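Local coordinates for polyamine export protein (Haemophilus ducreyi, PDB 2P4P), which is the C-terminal CorC_HlyC (transporter-associated) domain of a membrane protein that may export cadaverine and putrescine from the cytoplasm, at residues Tyr37-Gly42 with Asn72-Gln77; Glu66-Glu71 with Gln77-Phe82. All coordinates share one frame; numbering follows the deposited sequence.

Contact 1 of 2, residues Tyr37-Gly42 with Asn72-Gln77; sequences YETIGG and NFRIDQ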
# COMPACT_ATOMS: atom_id res chain seq x y z
N TYR A 37 17.58 -14.77 6.80
CA TYR A 37 16.56 -13.71 6.80
C TYR A 37 15.26 -14.30 7.27
O TYR A 37 14.58 -15.00 6.51
CB TYR A 37 16.41 -13.08 5.41
CG TYR A 37 17.72 -12.63 4.87
CD1 TYR A 37 18.31 -11.45 5.33
CD2 TYR A 37 18.41 -13.39 3.93
CE1 TYR A 37 19.55 -11.03 4.85
CE2 TYR A 37 19.64 -12.99 3.45
CZ TYR A 37 20.21 -11.81 3.91
OH TYR A 37 21.43 -11.41 3.44
N GLU A 38 14.96 -14.05 8.54
CA GLU A 38 13.86 -14.66 9.27
C GLU A 38 12.51 -14.16 8.80
O GLU A 38 11.49 -14.83 9.00
CB GLU A 38 13.98 -14.34 10.77
CG GLU A 38 15.33 -14.64 11.37
CD GLU A 38 15.34 -15.91 12.23
OE1 GLU A 38 14.27 -16.53 12.43
OE2 GLU A 38 16.44 -16.27 12.71
N THR A 39 12.51 -12.97 8.20
CA THR A 39 11.25 -12.32 7.87
C THR A 39 11.15 -12.00 6.40
O THR A 39 12.16 -11.87 5.68
CB THR A 39 11.01 -11.01 8.68
OG1 THR A 39 11.90 -10.00 8.21
CG2 THR A 39 11.23 -11.20 10.20
N ILE A 40 9.91 -11.83 5.96
CA ILE A 40 9.64 -11.49 4.57
C ILE A 40 10.35 -10.21 4.11
O ILE A 40 10.90 -10.16 3.00
CB ILE A 40 8.11 -11.46 4.28
CG1 ILE A 40 7.86 -11.24 2.77
CG2 ILE A 40 7.35 -10.43 5.19
CD1 ILE A 40 8.49 -12.38 1.90
N GLY A 41 10.33 -9.17 4.94
CA GLY A 41 10.96 -7.90 4.60
C GLY A 41 12.48 -8.08 4.56
O GLY A 41 13.14 -7.46 3.75
N GLY A 42 13.02 -8.91 5.44
CA GLY A 42 14.47 -9.20 5.47
C GLY A 42 14.91 -9.84 4.17
O GLY A 42 15.90 -9.43 3.59
N ASN A 72 12.20 2.67 10.57
CA ASN A 72 13.23 2.15 11.44
C ASN A 72 14.19 1.27 10.65
O ASN A 72 14.67 0.25 11.14
CB ASN A 72 12.61 1.44 12.65
CG ASN A 72 11.95 2.41 13.61
OD1 ASN A 72 12.39 3.55 13.79
ND2 ASN A 72 10.87 1.96 14.26
N PHE A 73 14.43 1.69 9.40
CA PHE A 73 15.38 1.03 8.48
C PHE A 73 15.04 -0.40 8.07
O PHE A 73 15.91 -1.18 7.68
CB PHE A 73 16.82 1.24 8.98
CG PHE A 73 17.07 2.64 9.44
CD1 PHE A 73 17.11 3.69 8.51
CD2 PHE A 73 17.19 2.94 10.79
CE1 PHE A 73 17.30 5.01 8.93
CE2 PHE A 73 17.39 4.26 11.21
CZ PHE A 73 17.45 5.28 10.28
N ARG A 74 13.75 -0.72 8.13
CA ARG A 74 13.20 -2.00 7.74
C ARG A 74 12.01 -1.77 6.85
O ARG A 74 11.41 -0.68 6.87
CB ARG A 74 12.74 -2.78 8.98
CG ARG A 74 13.82 -2.99 10.05
CD ARG A 74 15.00 -3.78 9.49
NE ARG A 74 14.86 -5.23 9.66
CZ ARG A 74 15.31 -6.13 8.78
NH1 ARG A 74 15.89 -5.74 7.65
NH2 ARG A 74 15.14 -7.43 9.02
N ILE A 75 11.63 -2.82 6.12
CA ILE A 75 10.39 -2.84 5.36
C ILE A 75 9.29 -3.04 6.39
O ILE A 75 9.27 -4.04 7.12
CB ILE A 75 10.39 -3.94 4.26
CG1 ILE A 75 11.51 -3.64 3.24
CG2 ILE A 75 9.02 -4.07 3.62
CD1 ILE A 75 11.78 -4.71 2.17
N ASP A 76 8.43 -2.04 6.51
CA ASP A 76 7.36 -2.01 7.51
C ASP A 76 6.11 -2.73 6.93
O ASP A 76 5.56 -3.65 7.57
CB ASP A 76 7.10 -0.54 7.86
CG ASP A 76 5.91 -0.32 8.76
OD1 ASP A 76 5.71 -1.09 9.73
OD2 ASP A 76 5.18 0.66 8.52
N GLN A 77 5.69 -2.30 5.75
CA GLN A 77 4.57 -2.93 5.02
C GLN A 77 4.90 -3.18 3.57
O GLN A 77 5.55 -2.37 2.93
CB GLN A 77 3.33 -2.06 5.06
CG GLN A 77 2.71 -1.98 6.42
CD GLN A 77 1.51 -1.07 6.43
OE1 GLN A 77 0.41 -1.50 6.71
NE2 GLN A 77 1.71 0.18 6.09
O HOH W 1 15.03 -10.69 8.44

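Contact 2 of 2, residues Glu66-Glu71 with Gln77-Phe82; sequences EIIDTE and QLMVSF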
# COMPACT_ATOMS: atom_id res chain seq x y z
N GLU A 66 5.95 -5.63 -3.36
CA GLU A 66 6.22 -4.19 -3.46
C GLU A 66 6.32 -3.55 -2.08
O GLU A 66 5.40 -3.69 -1.26
CB GLU A 66 5.12 -3.49 -4.27
CG GLU A 66 5.38 -2.00 -4.53
CD GLU A 66 4.36 -1.35 -5.45
OE1 GLU A 66 3.79 -2.03 -6.33
OE2 GLU A 66 4.12 -0.12 -5.28
N ILE A 67 7.41 -2.83 -1.81
CA ILE A 67 7.50 -2.06 -0.53
C ILE A 67 6.46 -0.93 -0.47
O ILE A 67 6.42 -0.05 -1.33
CB ILE A 67 8.92 -1.46 -0.29
CG1 ILE A 67 9.98 -2.55 -0.19
CG2 ILE A 67 8.90 -0.52 0.95
CD1 ILE A 67 11.43 -1.95 -0.13
N ILE A 68 5.61 -0.95 0.56
CA ILE A 68 4.65 0.14 0.72
C ILE A 68 5.28 1.26 1.54
O ILE A 68 5.18 2.45 1.20
CB ILE A 68 3.27 -0.36 1.28
CG1 ILE A 68 2.59 -1.26 0.23
CG2 ILE A 68 2.36 0.82 1.76
CD1 ILE A 68 2.56 -0.65 -1.22
N ASP A 69 5.95 0.87 2.61
CA ASP A 69 6.73 1.82 3.39
C ASP A 69 7.86 1.17 4.20
O ASP A 69 7.79 -0.01 4.55
CB ASP A 69 5.80 2.66 4.27
CG ASP A 69 5.30 1.90 5.50
OD1 ASP A 69 5.73 2.27 6.60
OD2 ASP A 69 4.49 0.96 5.37
N THR A 70 8.90 1.95 4.45
CA THR A 70 9.95 1.56 5.37
C THR A 70 9.80 2.39 6.66
O THR A 70 9.24 3.50 6.65
CB THR A 70 11.38 1.74 4.78
OG1 THR A 70 11.66 3.14 4.60
CG2 THR A 70 11.54 0.99 3.43
N GLU A 71 10.22 1.81 7.77
CA GLU A 71 10.36 2.54 9.01
C GLU A 71 11.40 1.85 9.87
O GLU A 71 11.52 0.60 9.86
CB GLU A 71 9.01 2.72 9.72
CG GLU A 71 8.43 1.48 10.40
CD GLU A 71 7.59 1.83 11.61
OE1 GLU A 71 6.72 1.01 12.01
OE2 GLU A 71 7.78 2.92 12.19
N GLN A 77 5.69 -2.30 5.75
CA GLN A 77 4.57 -2.93 5.02
C GLN A 77 4.90 -3.18 3.57
O GLN A 77 5.55 -2.37 2.93
CB GLN A 77 3.33 -2.06 5.06
CG GLN A 77 2.71 -1.98 6.42
CD GLN A 77 1.51 -1.07 6.43
OE1 GLN A 77 0.41 -1.50 6.71
NE2 GLN A 77 1.71 0.18 6.09
N LEU A 78 4.39 -4.30 3.04
CA LEU A 78 4.53 -4.63 1.65
C LEU A 78 3.19 -5.11 1.08
O LEU A 78 2.28 -5.48 1.81
CB LEU A 78 5.57 -5.73 1.46
CG LEU A 78 5.29 -7.00 2.27
CD1 LEU A 78 5.22 -8.24 1.36
CD2 LEU A 78 6.29 -7.16 3.42
N MSE A 79 3.08 -5.09 -0.24
CA MSE A 79 1.94 -5.65 -0.92
C MSE A 79 2.41 -6.76 -1.82
O MSE A 79 3.47 -6.67 -2.43
CB MSE A 79 1.30 -4.58 -1.81
CG MSE A 79 -0.09 -4.96 -2.27
SE MSE A 79 -0.69 -3.64 -3.56
CE MSE A 79 0.99 -2.79 -3.91
N VAL A 80 1.61 -7.82 -1.89
CA VAL A 80 1.88 -8.99 -2.73
C VAL A 80 0.74 -9.04 -3.73
O VAL A 80 -0.41 -8.87 -3.33
CB VAL A 80 1.85 -10.32 -1.88
CG1 VAL A 80 2.33 -11.53 -2.73
CG2 VAL A 80 2.72 -10.18 -0.68
N SER A 81 1.04 -9.28 -5.00
CA SER A 81 0.05 -9.47 -6.03
C SER A 81 0.64 -10.50 -7.00
O SER A 81 1.83 -10.87 -6.89
CB SER A 81 -0.20 -8.12 -6.72
OG SER A 81 1.05 -7.58 -7.12
N PHE A 82 -0.16 -11.01 -7.95
CA PHE A 82 0.42 -11.85 -8.99
C PHE A 82 1.31 -11.02 -9.89
O PHE A 82 0.98 -9.88 -10.22
CB PHE A 82 -0.66 -12.48 -9.86
CG PHE A 82 -1.20 -13.80 -9.36
CD1 PHE A 82 -0.35 -14.77 -8.85
CD2 PHE A 82 -2.55 -14.09 -9.49
CE1 PHE A 82 -0.84 -15.99 -8.41
CE2 PHE A 82 -3.07 -15.35 -9.09
CZ PHE A 82 -2.21 -16.29 -8.55

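Contact 1 of 2, residues Tyr37-Gly42 with Asn72-Gln77
Ile75 lies against the bare backbone of Gly41, its CB 4.0 Å from Gly41 CA and its CD1 reaching to 3.5 Å from Gly41 O. CG1 sits opposite the carbonyl carbon and beside the backbone N (chi1 -63°), and the extended second torsion carries CD1 to that carbonyl oxygen. Gly41 presents nothing but backbone to Ile75, and the two CA atoms, Gly41 CA and Ile75 CA, are 5.1 Å apart. This is the first turn of helix 40-48 packing on the start of strand 74-81 in the CorC_HlyC domain, a helix laid against an antiparallel sheet; Ile75 goes on to touch Met44 and Met45 of the helix. Arg74 reaches the same turn from the exposed side. Its chain bends twice, at chi2 and chi3, and brings NH2 obliquely to 4.0 Å from Gly42 CA. A water at the guanidinium edge, in its plane, takes a weak bond from Arg74 NH2 (3.3 Å) and is hydrogen-bonded to Thr39 OG1 at 3.2 Å. Thr39 is the N-cap of the helix, where OG1 accepts from Gly42 N at 3.2 Å with an angle of 152°.

Contact 2 of 2, residues Glu66-Glu71 with Gln77-Phe82
Gln77 O takes two backbone donors from the opposite strand, Ile68 N at 2.8 Å and Asp69 N at 3.3 Å, both from the same face of its carbonyl plane. This is a classic beta bulge in the antiparallel hairpin of strands 66-71 and 74-81: Ile68 and Asp69 together face Gln77, and the register slips by one residue. Toward Glu66 the pairing is regular. Glu66 and Met79 form a hydrogen-bonded pair, with Glu66 N giving a nearly straight bond to Met79 O (2.8 Å, 173°) and Met79 N returning one to Glu66 O; Ile67 and Leu78 are the non-hydrogen-bonded pair between.

On the face of Glu66 and Met79 the two side chains run side by side. The selenomethionine at 79 bends at its last torsion, chi3 14°, and its CE meets both Glu66 OE1 and Ile68 CD1 at 3.8 Å. The carboxylate of Glu66 is held by a salt bridge to Arg5. Ile68, Gln77 and Met79 also touch strand 10-14, and all three meet the second subunit, where Gln77 NE2 bonds Ile68 O. Ile67 and Leu78 turn to the other face, where helix 40-48 packs on them through Met44.

Asp69, Thr70 and Glu71 form a magnesium-binding site seen for this protein; the magnesium ion in this model lies about 4 Å from the nearest side-chain atom of Asp69 and is not bound to this chain. Asp69 OD2 is held by Gln77. Carboxylate and amide planes are nearly perpendicular: Asp69 OD2 lies in the amide plane of Gln77, while Gln77 NE2 meets it on the syn side at 3.0 Å, 34° out of the carboxylate plane.

From the N terminus, the chain passes strand 10-14 and helix 19-25 before Tyr37-Gly42 opens contact 1 at the start of helix 40-48. Strand 66-71 then opens contact 2; the chain turns back, and Asn72-Gln77 closes the long loop of contact 1. Gln77-Phe82 closes the short hairpin loop of contact 2 soon after, so the two loops cross, sharing Gln77. Contact 1 ties the helix to strand 74-81, which lies in the middle of the sheet, and contact 2 ties that strand to its neighbour. They meet through Ile75 CD1 on Ile67 CD1 and Ile40 CG2 on Leu78 CD2, giving helix and sheet a common apolar layer.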